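Local coordinates for uncharacterized protein (Porphyromonas gingivalis, PDB 2QSV) that is of unknown function, possibly a cysteine-type peptidase as a whole protein, its C-terminal part here forming two Ig-like domains, at residues P149-S154 and I203-Q208; I14-D19 and N108-T113. All blocks are in the same frame, centred on the assembly; numbering follows the deposited sequence.

Contact 1: residues P149-S154 and I203-Q208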
ATOM      1  N   PRO A 149     -11.149  -7.198 -21.613  1.00 24.34           N
ATOM      2  CA  PRO A 149     -11.806  -6.920 -20.332  1.00 24.46           C
ATOM      3  C   PRO A 149     -10.831  -6.123 -19.432  1.00 22.98           C
ATOM      4  O   PRO A 149      -9.638  -6.444 -19.341  1.00 23.03           O
ATOM      5  CB  PRO A 149     -12.071  -8.321 -19.731  1.00 24.13           C
ATOM      6  CG  PRO A 149     -11.167  -9.246 -20.445  1.00 26.69           C
ATOM      7  CD  PRO A 149     -10.750  -8.620 -21.752  1.00 25.69           C
ATOM      8  N   LEU A 150     -11.358  -5.080 -18.819  1.00 21.86           N
ATOM      9  CA  LEU A 150     -10.631  -4.292 -17.834  1.00 20.37           C
ATOM     10  C   LEU A 150     -10.820  -4.954 -16.495  1.00 19.42           C
ATOM     11  O   LEU A 150     -11.975  -5.164 -16.065  1.00 18.84           O
ATOM     12  CB  LEU A 150     -11.181  -2.874 -17.801  1.00 19.82           C
ATOM     13  CG  LEU A 150     -10.616  -1.891 -16.739  1.00 19.81           C
ATOM     14  CD1 LEU A 150      -9.128  -1.567 -17.011  1.00 15.92           C
ATOM     15  CD2 LEU A 150     -11.485  -0.587 -16.734  1.00 15.50           C
ATOM     16  N   ARG A 151      -9.708  -5.323 -15.852  1.00 17.60           N
ATOM     17  CA  ARG A 151      -9.719  -5.953 -14.554  1.00 19.31           C
ATOM     18  C   ARG A 151      -9.178  -5.026 -13.468  1.00 19.78           C
ATOM     19  O   ARG A 151      -8.118  -4.421 -13.668  1.00 19.13           O
ATOM     20  CB  ARG A 151      -8.844  -7.205 -14.607  1.00 19.15           C
ATOM     21  CG  ARG A 151      -9.377  -8.269 -15.593  1.00 24.85           C
ATOM     22  CD  ARG A 151      -8.400  -9.456 -15.678  1.00 32.60           C
ATOM     23  NE  ARG A 151      -8.674 -10.225 -16.888  1.00 38.86           N
ATOM     24  CZ  ARG A 151      -9.754 -10.990 -17.053  1.00 42.71           C
ATOM     25  NH1 ARG A 151     -10.663 -11.087 -16.086  1.00 43.87           N
ATOM     26  NH2 ARG A 151      -9.945 -11.654 -18.188  1.00 44.62           N
ATOM     27  N   LEU A 152      -9.901  -4.914 -12.361  1.00 19.55           N
ATOM     28  CA  LEU A 152      -9.501  -4.064 -11.251  1.00 20.11           C
ATOM     29  C   LEU A 152      -8.922  -4.993 -10.218  1.00 20.90           C
ATOM     30  O   LEU A 152      -9.667  -5.643  -9.481  1.00 21.73           O
ATOM     31  CB  LEU A 152     -10.685  -3.265 -10.676  1.00 19.92           C
ATOM     32  CG  LEU A 152     -11.563  -2.455 -11.610  1.00 19.66           C
ATOM     33  CD1 LEU A 152     -12.638  -1.646 -10.844  1.00 22.39           C
ATOM     34  CD2 LEU A 152     -10.786  -1.556 -12.589  1.00 21.96           C
ATOM     35  N   HIS A 153      -7.599  -5.140 -10.238  1.00 20.26           N
ATOM     36  CA  HIS A 153      -6.951  -6.071  -9.347  1.00 21.30           C
ATOM     37  C   HIS A 153      -7.039  -5.642  -7.885  1.00 20.45           C
ATOM     38  O   HIS A 153      -7.162  -6.478  -7.007  1.00 20.34           O
ATOM     39  CB  HIS A 153      -5.491  -6.259  -9.733  1.00 20.13           C
ATOM     40  CG  HIS A 153      -5.290  -6.695 -11.131  1.00 23.08           C
ATOM     41  ND1 HIS A 153      -5.898  -7.819 -11.650  1.00 23.15           N
ATOM     42  CD2 HIS A 153      -4.525  -6.179 -12.125  1.00 21.88           C
ATOM     43  CE1 HIS A 153      -5.494  -7.991 -12.895  1.00 24.21           C
ATOM     44  NE2 HIS A 153      -4.662  -7.008 -13.207  1.00 25.48           N
ATOM     45  N   SER A 154      -6.928  -4.346  -7.614  1.00 20.28           N
ATOM     46  CA  SER A 154      -7.130  -3.868  -6.234  1.00 20.04           C
ATOM     47  C   SER A 154      -7.566  -2.412  -6.250  1.00 20.02           C
ATOM     48  O   SER A 154      -7.263  -1.685  -7.192  1.00 18.75           O
ATOM     49  CB  SER A 154      -5.836  -4.044  -5.383  1.00 20.31           C
ATOM     50  OG  SER A 154      -4.798  -3.270  -5.937  1.00 20.68           O
ATOM     51  N   ILE A 203      -5.072  -0.625  -9.010  1.00 17.20           N
ATOM     52  CA  ILE A 203      -4.196  -1.399  -9.862  1.00 16.78           C
ATOM     53  C   ILE A 203      -5.072  -2.195 -10.856  1.00 17.88           C
ATOM     54  O   ILE A 203      -5.989  -2.866 -10.436  1.00 17.43           O
ATOM     55  CB  ILE A 203      -3.269  -2.306  -9.063  1.00 16.78           C
ATOM     56  CG1 ILE A 203      -2.242  -1.389  -8.313  1.00 20.57           C
ATOM     57  CG2 ILE A 203      -2.513  -3.298 -10.016  1.00 17.21           C
ATOM     58  CD1 ILE A 203      -1.249  -2.089  -7.522  1.00 23.48           C
ATOM     59  N   CYS A 204      -4.778  -2.084 -12.146  1.00 17.64           N
ATOM     60  CA  CYS A 204      -5.653  -2.630 -13.184  1.00 19.77           C
ATOM     61  C   CYS A 204      -4.785  -3.060 -14.325  1.00 20.51           C
ATOM     62  O   CYS A 204      -3.568  -2.801 -14.353  1.00 20.11           O
ATOM     63  CB  CYS A 204      -6.695  -1.579 -13.643  1.00 18.54           C
ATOM     64  SG  CYS A 204      -5.944  -0.137 -14.410  1.00 22.71           S
ATOM     65  N   ASN A 205      -5.415  -3.676 -15.316  1.00 21.20           N
ATOM     66  CA  ASN A 205      -4.692  -4.228 -16.437  1.00 20.43           C
ATOM     67  C   ASN A 205      -4.719  -3.292 -17.614  1.00 20.51           C
ATOM     68  O   ASN A 205      -4.826  -3.745 -18.757  1.00 20.92           O
ATOM     69  CB  ASN A 205      -5.237  -5.634 -16.807  1.00 21.04           C
ATOM     70  CG  ASN A 205      -6.646  -5.588 -17.399  1.00 20.06           C
ATOM     71  OD1 ASN A 205      -7.373  -4.604 -17.216  1.00 20.42           O
ATOM     72  ND2 ASN A 205      -7.017  -6.641 -18.166  1.00 18.56           N
ATOM     73  N   ASP A 206      -4.678  -1.974 -17.350  1.00 19.92           N
ATOM     74  CA  ASP A 206      -4.452  -0.959 -18.379  1.00 19.82           C
ATOM     75  C   ASP A 206      -2.917  -0.839 -18.606  1.00 21.56           C
ATOM     76  O   ASP A 206      -2.204  -0.351 -17.734  1.00 20.67           O
ATOM     77  CB  ASP A 206      -5.114   0.371 -17.960  1.00 19.21           C
ATOM     78  CG  ASP A 206      -4.938   1.511 -18.961  1.00 20.23           C
ATOM     79  OD1 ASP A 206      -4.049   1.488 -19.835  1.00 21.71           O
ATOM     80  OD2 ASP A 206      -5.714   2.497 -18.865  1.00 18.96           O
ATOM     81  N   PRO A 207      -2.407  -1.264 -19.784  1.00 22.37           N
ATOM     82  CA  PRO A 207      -0.962  -1.338 -20.001  1.00 22.73           C
ATOM     83  C   PRO A 207      -0.257   0.045 -19.962  1.00 24.46           C
ATOM     84  O   PRO A 207       0.896   0.108 -19.615  1.00 24.63           O
ATOM     85  CB  PRO A 207      -0.842  -1.953 -21.399  1.00 22.80           C
ATOM     86  CG  PRO A 207      -2.208  -2.651 -21.601  1.00 23.78           C
ATOM     87  CD  PRO A 207      -3.164  -1.688 -20.980  1.00 21.86           C
ATOM     88  N   GLN A 208      -0.980   1.112 -20.288  1.00 24.59           N
ATOM     89  CA  GLN A 208      -0.487   2.473 -20.283  1.00 25.58           C
ATOM     90  C   GLN A 208      -0.478   3.169 -18.902  1.00 24.65           C
ATOM     91  O   GLN A 208       0.173   4.171 -18.763  1.00 25.69           O
ATOM     92  CB  GLN A 208      -1.323   3.331 -21.227  1.00 25.23           C
ATOM     93  CG  GLN A 208      -1.002   3.152 -22.729  1.00 30.09           C
ATOM     94  CD  GLN A 208      -1.558   1.821 -23.268  1.00 38.77           C
ATOM     95  OE1 GLN A 208      -0.790   0.977 -23.764  1.00 40.64           O
ATOM     96  NE2 GLN A 208      -2.897   1.610 -23.128  1.00 38.95           N
TER
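Asn205 reaches from the end of strand 195-204 to the opening of strand 150-157 and continues the backbone ladder with its side chain. Its CB lies 3.9 Å from His153 NE2, the ring and amide planes being 77° apart. At chi1 69° CG stands between the backbone N and the carbonyl carbon, turned in against the neighbouring strand. OD1 accepts from Arg151 N at 2.8 Å in a nearly straight bond, although the donor stands well above the carbonyl plane, and it also touches Leu150 CA. ND2 gives a hydrogen to Pro149 O at 2.9 Å, within the amide plane and nearly straight. Two bonds from one amide thus fix its rotation, while Asn205 N donates to Arg151 O over a longer 3.3 Å.

Further along, a classic beta bulge sets His153 and Ser154 against Ile203. Both of their amides point to Ile203 O in weak bonds, and Ile203 N answers to Ser154 O at 3.0 Å. Ser154 OG rests on Ile203 CB and bonds to Met77 N of strand 76-87 in the first domain; His153 NE2 bonds to Asp107 OD2 in the linker. Leu150 CD1 and Leu152 CD2 each lie 4.2 Å from Cys204 CB. These three side chains pack on Met120 of strand 120-121, and the leucines also meet Ile142 of strand 136-144, within the sandwich core of the second Ig-like domain. Strand 170-171 borders 150-157 along its other edge.

Contact 2: residues I14-D19 and N108-T113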
ATOM      1  N   ILE A  14       6.403   0.274  -8.385  1.00 29.72           N
ATOM      2  CA  ILE A  14       5.543  -0.518  -9.290  1.00 29.18           C
ATOM      3  C   ILE A  14       6.402  -1.589  -9.932  1.00 28.90           C
ATOM      4  O   ILE A  14       7.461  -1.293 -10.514  1.00 27.83           O
ATOM      5  CB  ILE A  14       4.964   0.324 -10.410  1.00 30.13           C
ATOM      6  CG1 ILE A  14       4.227   1.530  -9.816  1.00 30.80           C
ATOM      7  CG2 ILE A  14       4.026  -0.543 -11.318  1.00 29.02           C
ATOM      8  CD1 ILE A  14       4.161   2.719 -10.743  1.00 34.07           C
ATOM      9  N   SER A  15       5.972  -2.839  -9.791  1.00 27.88           N
ATOM     10  CA  SER A  15       6.777  -3.979 -10.229  1.00 27.94           C
ATOM     11  C   SER A  15       5.969  -5.030 -10.940  1.00 28.29           C
ATOM     12  O   SER A  15       4.799  -5.268 -10.592  1.00 25.96           O
ATOM     13  CB  SER A  15       7.397  -4.689  -9.017  1.00 28.19           C
ATOM     14  OG  SER A  15       8.238  -3.836  -8.279  1.00 28.84           O
HETATM   15  N   MSE A  16       6.632  -5.690 -11.892  1.00 29.12           N
HETATM   16  CA  MSE A  16       6.135  -6.925 -12.497  1.00 31.22           C
HETATM   17  C   MSE A  16       6.720  -8.150 -11.775  1.00 31.92           C
HETATM   18  O   MSE A  16       7.719  -8.023 -11.051  1.00 31.48           O
HETATM   19  CB  MSE A  16       6.463  -6.946 -13.973  1.00 31.41           C
HETATM   20  CG  MSE A  16       5.785  -5.834 -14.724  1.00 35.18           C
HETATM   21 SE   MSE A  16       6.359  -5.894 -16.572  0.60 45.95          SE
HETATM   22  CE  MSE A  16       5.177  -4.555 -17.298  1.00 43.62           C
ATOM     23  N   PRO A  17       6.079  -9.335 -11.923  1.00 33.39           N
ATOM     24  CA  PRO A  17       6.517 -10.466 -11.095  1.00 34.62           C
ATOM     25  C   PRO A  17       7.997 -10.804 -11.168  1.00 36.67           C
ATOM     26  O   PRO A  17       8.529 -11.328 -10.202  1.00 36.52           O
ATOM     27  CB  PRO A  17       5.703 -11.636 -11.637  1.00 34.63           C
ATOM     28  CG  PRO A  17       4.461 -11.005 -12.152  1.00 35.56           C
ATOM     29  CD  PRO A  17       4.913  -9.684 -12.760  1.00 32.33           C
ATOM     30  N   GLU A  18       8.648 -10.527 -12.297  1.00 39.08           N
ATOM     31  CA  GLU A  18      10.066 -10.851 -12.471  1.00 42.71           C
ATOM     32  C   GLU A  18      11.026  -9.731 -12.071  1.00 43.56           C
ATOM     33  O   GLU A  18      12.255  -9.922 -12.085  1.00 44.13           O
ATOM     34  CB  GLU A  18      10.356 -11.262 -13.920  1.00 43.27           C
ATOM     35  CG  GLU A  18       9.758 -12.616 -14.321  1.00 49.67           C
ATOM     36  CD  GLU A  18      10.416 -13.830 -13.614  1.00 60.17           C
ATOM     37  OE1 GLU A  18      10.919 -13.692 -12.461  1.00 63.82           O
ATOM     38  OE2 GLU A  18      10.419 -14.945 -14.213  1.00 63.39           O
ATOM     39  N   ASP A  19      10.486  -8.563 -11.733  1.00 43.92           N
ATOM     40  CA  ASP A  19      11.323  -7.460 -11.272  1.00 44.71           C
ATOM     41  C   ASP A  19      12.143  -7.805 -10.031  1.00 45.18           C
ATOM     42  O   ASP A  19      11.728  -8.573  -9.171  1.00 44.65           O
ATOM     43  CB  ASP A  19      10.508  -6.180 -11.074  1.00 43.88           C
ATOM     44  CG  ASP A  19      10.154  -5.532 -12.387  1.00 45.63           C
ATOM     45  OD1 ASP A  19      10.702  -5.976 -13.411  1.00 50.84           O
ATOM     46  OD2 ASP A  19       9.343  -4.602 -12.446  1.00 44.18           O
ATOM     47  N   ASN A 108       2.359  -8.676 -16.143  1.00 31.86           N
ATOM     48  CA  ASN A 108       3.398  -8.764 -17.174  1.00 33.85           C
ATOM     49  C   ASN A 108       2.841  -8.424 -18.560  1.00 34.51           C
ATOM     50  O   ASN A 108       2.457  -9.321 -19.339  1.00 34.56           O
ATOM     51  CB  ASN A 108       4.082 -10.143 -17.129  1.00 34.83           C
ATOM     52  CG  ASN A 108       5.251 -10.254 -18.106  1.00 36.77           C
ATOM     53  OD1 ASN A 108       5.759  -9.263 -18.630  1.00 39.10           O
ATOM     54  ND2 ASN A 108       5.641 -11.482 -18.389  1.00 39.57           N
ATOM     55  N   PHE A 109       2.824  -7.123 -18.868  1.00 34.65           N
ATOM     56  CA  PHE A 109       2.134  -6.613 -20.036  1.00 35.15           C
ATOM     57  C   PHE A 109       2.736  -7.036 -21.379  1.00 37.17           C
ATOM     58  O   PHE A 109       1.972  -7.206 -22.324  1.00 36.80           O
ATOM     59  CB  PHE A 109       1.930  -5.081 -19.995  1.00 33.47           C
ATOM     60  CG  PHE A 109       0.930  -4.621 -18.967  1.00 30.75           C
ATOM     61  CD1 PHE A 109      -0.458  -4.843 -19.146  1.00 28.15           C
ATOM     62  CD2 PHE A 109       1.361  -3.963 -17.811  1.00 27.70           C
ATOM     63  CE1 PHE A 109      -1.388  -4.439 -18.197  1.00 24.27           C
ATOM     64  CE2 PHE A 109       0.448  -3.562 -16.832  1.00 25.68           C
ATOM     65  CZ  PHE A 109      -0.937  -3.772 -17.028  1.00 25.27           C
ATOM     66  N   PRO A 110       4.098  -7.148 -21.494  1.00 39.05           N
ATOM     67  CA  PRO A 110       4.659  -7.679 -22.776  1.00 40.24           C
ATOM     68  C   PRO A 110       4.210  -9.101 -23.131  1.00 40.38           C
ATOM     69  O   PRO A 110       4.182  -9.448 -24.316  1.00 41.34           O
ATOM     70  CB  PRO A 110       6.190  -7.610 -22.572  1.00 40.38           C
ATOM     71  CG  PRO A 110       6.375  -6.517 -21.483  1.00 40.75           C
ATOM     72  CD  PRO A 110       5.179  -6.747 -20.558  1.00 39.32           C
ATOM     73  N   ALA A 111       3.840  -9.890 -22.128  1.00 39.86           N
ATOM     74  CA  ALA A 111       3.180 -11.168 -22.344  1.00 39.86           C
ATOM     75  C   ALA A 111       1.656 -11.114 -22.604  1.00 39.89           C
ATOM     76  O   ALA A 111       1.048 -12.158 -22.781  1.00 41.41           O
ATOM     77  CB  ALA A 111       3.466 -12.101 -21.176  1.00 39.54           C
ATOM     78  N   LEU A 112       1.023  -9.938 -22.619  1.00 38.82           N
ATOM     79  CA  LEU A 112      -0.445  -9.857 -22.850  1.00 37.68           C
ATOM     80  C   LEU A 112      -0.762  -9.184 -24.177  1.00 37.57           C
ATOM     81  O   LEU A 112      -0.084  -8.237 -24.575  1.00 38.89           O
ATOM     82  CB  LEU A 112      -1.158  -9.127 -21.704  1.00 36.29           C
ATOM     83  CG  LEU A 112      -1.026  -9.686 -20.292  1.00 36.14           C
ATOM     84  CD1 LEU A 112      -1.572  -8.713 -19.227  1.00 33.28           C
ATOM     85  CD2 LEU A 112      -1.709 -11.079 -20.192  1.00 35.62           C
ATOM     86  N   THR A 113      -1.786  -9.651 -24.875  1.00 36.87           N
ATOM     87  CA  THR A 113      -2.196  -8.985 -26.113  1.00 36.95           C
ATOM     88  C   THR A 113      -3.287  -7.953 -25.796  1.00 35.29           C
ATOM     89  O   THR A 113      -3.858  -7.974 -24.711  1.00 33.63           O
ATOM     90  CB  THR A 113      -2.808  -9.983 -27.100  1.00 37.21           C
ATOM     91  OG1 THR A 113      -4.046 -10.441 -26.560  1.00 39.43           O
ATOM     92  CG2 THR A 113      -1.887 -11.198 -27.309  1.00 39.41           C
TER
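Met16, a selenomethionine, opens a type I beta turn that ends at Asp19, and its side chain extends from this turn to a short 3-10 segment, residues 109-111, in the linker between the two Ig-like domains. The interactions across the contact are van der Waals in kind, with no hydrogen bond between the loops. The apolar part is carried by the methyl group: Met16 CE lies 3.9 Å from Pro110 CD and close to Phe109 N. The side chain is extended beyond CG, with chi2 177° and chi3 173°, which carries its end across to the linker. Nearer the turn, Pro17 CD makes a looser contact with Asn108 CB at 4.5 Å. The polar neighbour of the selenium is Asn108 OD1, at 4.0 Å, where the two side chains cross at about a right angle.

Hydrogen bonding instead shapes each loop from within. Asp19 N returns to Met16 O at 2.9 Å to close the turn, and Asp19 OD2 accepts from Met16 N at 3.0 Å, the donor standing well above the carboxylate plane. This side chain therefore ties the backbone of the residue that makes the contact. In the linker, Leu112 N donates to Phe109 O at 2.9 Å. Ser15, next to the turn, bonds through its backbone to Pro104 and Val106. Phe109 receives the methyl at its ring edge, where CD2 is 3.9 Å from Met16 CE, near the ring plane.

In the fold
Phe109 joins the two contacts, whose centres are 12 Å apart. In contact 2 its CD2 side meets the 14-19 turn of the first Ig-like domain; at contact 1 its CE1 lies 3.6 Å from both Asn205 O and Pro207 CA, and its CZ is 3.7 Å from Asp206 O. The ring is thus packed between a loop of one domain and the turn that follows strand 195-204 in the other. The contacts differ in character: contact 1 is buried sheet pairing, contact 2 a small surface contact at the linker. The bound sodium ion, with Thr157, Asn159 and Leu162 at its site, is about 13 Å from the Ser154 side chain.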